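Local structure of YokD protein (Bacillus subtilis, 2NYG) at residues 12-15 with 16-19. The protein binds coenzyme A and is probably an N-acetyltransferase of the aminoglycoside-modifying type that may contribute to antibiotic resistance. Numbering follows the deposited sequence.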
loop_
_atom_site.group_PDB
_atom_site.type_symbol
_atom_site.label_atom_id
_atom_site.label_comp_id
_atom_site.label_asym_id
_atom_site.label_seq_id
_atom_site.Cartn_x
_atom_site.Cartn_y
_atom_site.Cartn_z
ATOM N N PRO A 12 1.264 -3.354 23.860
ATOM C CA PRO A 12 0.728 -3.216 22.502
ATOM C C PRO A 12 -0.444 -2.245 22.344
ATOM O O PRO A 12 -1.390 -2.258 23.133
ATOM C CB PRO A 12 0.311 -4.649 22.139
ATOM C CG PRO A 12 1.089 -5.501 23.047
ATOM C CD PRO A 12 1.099 -4.738 24.336
ATOM N N ARG A 13 -0.381 -1.408 21.314
ATOM C CA ARG A 13 -1.468 -0.477 21.034
ATOM C C ARG A 13 -2.431 -1.286 20.161
ATOM O O ARG A 13 -2.028 -1.834 19.143
ATOM C CB ARG A 13 -0.971 0.736 20.237
ATOM C CG ARG A 13 0.412 1.244 20.616
ATOM C CD ARG A 13 0.435 1.832 21.993
ATOM N NE ARG A 13 1.751 2.362 22.304
ATOM C CZ ARG A 13 2.028 3.094 23.378
ATOM N NH1 ARG A 13 1.077 3.380 24.256
ATOM N NH2 ARG A 13 3.256 3.564 23.560
ATOM N N THR A 14 -3.695 -1.367 20.560
ATOM C CA THR A 14 -4.677 -2.118 19.792
ATOM C C THR A 14 -5.805 -1.246 19.267
ATOM O O THR A 14 -5.959 -0.089 19.664
ATOM C CB THR A 14 -5.307 -3.244 20.634
ATOM O OG1 THR A 14 -6.009 -2.669 21.739
ATOM C CG2 THR A 14 -4.233 -4.192 21.159
ATOM N N LYS A 15 -6.590 -1.827 18.369
ATOM C CA LYS A 15 -7.732 -1.148 17.793
ATOM C C LYS A 15 -8.549 -0.513 18.908
ATOM O O LYS A 15 -8.949 0.635 18.826
ATOM C CB LYS A 15 -8.615 -2.142 17.046
ATOM C CG LYS A 15 -9.805 -1.496 16.365
ATOM C CD LYS A 15 -10.713 -2.529 15.736
ATOM C CE LYS A 15 -11.411 -3.359 16.804
ATOM N NZ LYS A 15 -12.187 -4.484 16.215
ATOM N N GLN A 16 -8.773 -1.278 19.962
ATOM C CA GLN A 16 -9.555 -0.828 21.104
ATOM C C GLN A 16 -8.899 0.266 21.930
ATOM O O GLN A 16 -9.569 1.201 22.368
ATOM C CB GLN A 16 -9.849 -2.012 22.019
ATOM C CG GLN A 16 -10.728 -1.688 23.220
ATOM C CD GLN A 16 -10.686 -2.791 24.263
ATOM O OE1 GLN A 16 -10.593 -3.971 23.917
ATOM N NE2 GLN A 16 -10.763 -2.409 25.545
ATOM N N SER A 17 -7.599 0.139 22.170
ATOM C CA SER A 17 -6.910 1.132 22.973
ATOM C C SER A 17 -6.747 2.408 22.170
ATOM O O SER A 17 -6.694 3.493 22.739
ATOM C CB SER A 17 -5.544 0.618 23.438
ATOM O OG SER A 17 -4.572 0.775 22.430
ATOM N N ILE A 18 -6.653 2.271 20.851
ATOM C CA ILE A 18 -6.526 3.431 19.986
ATOM C C ILE A 18 -7.913 4.046 19.873
ATOM O O ILE A 18 -8.053 5.260 19.801
ATOM C CB ILE A 18 -5.982 3.056 18.568
ATOM C CG1 ILE A 18 -4.493 2.745 18.650
ATOM C CG2 ILE A 18 -6.189 4.186 17.591
ATOM C CD1 ILE A 18 -3.861 2.397 17.303
ATOM N N THR A 19 -8.940 3.205 19.864
ATOM C CA THR A 19 -10.304 3.694 19.784
ATOM C C THR A 19 -10.558 4.529 21.024
ATOM O O THR A 19 -11.138 5.612 20.955
ATOM C CB THR A 19 -11.331 2.552 19.751
ATOM O OG1 THR A 19 -11.271 1.893 18.489
ATOM C CG2 THR A 19 -12.714 3.084 19.901
#
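Thr-14 and Ser-17 close a capping box at the start of helix 15-25. Thr-14 is the N-cap: its OG1 accepts the backbone N-H of Ser-17, a long bond of 3.3 Å from Ser-17 N to Thr-14 OG1 but a fairly straight one. The return bond runs from Thr-14 N to Ser-17 OG, 3.0 Å. Each side chain thus accepts the other residue's amide N-H, and the two reciprocal bonds link the incoming loop to the first turn. Both hydroxyls are brought round by the same choice of torsion: Thr-14 OG1 (chi1 63°) and Ser-17 OG (chi1 82°) lie between their own backbone N and carbonyl carbon, where each can reach across the turn. The first main-chain i to i+4 bond of the helix follows, Ile-18 N donating to Thr-14 O at 2.7 Å, almost in line with the carbonyl. CB and CG1 of Ile-18 lie beside that oxygen. One residue on, Lys-15 O is gripped twice by Thr-19, through the backbone N at 2.8 Å and through OG1 at 2.7 Å. The two donors approach from opposite faces of the carbonyl plane, the hydroxyl standing 39° out of it. Before the cap, Arg-13 shares backbone hydrogen bonds with Trp-44 and Asn-46, tying the loop to Trp-44 of the CoA-binding segment and to Asn-46 just beyond it, while Pro-12 packs on Trp-44 and on Trp-90 of the second subunit. Thr-14 meets Ser-97 of that subunit, so the capped end lies at the dimer interface. Beyond it, helix 15-25 rests on helix 48-60, Ile-18 against Val-52 and Ala-55, Thr-19 against Ala-55 and Val-59, and leads on to strand 32-37 of the mixed sheet.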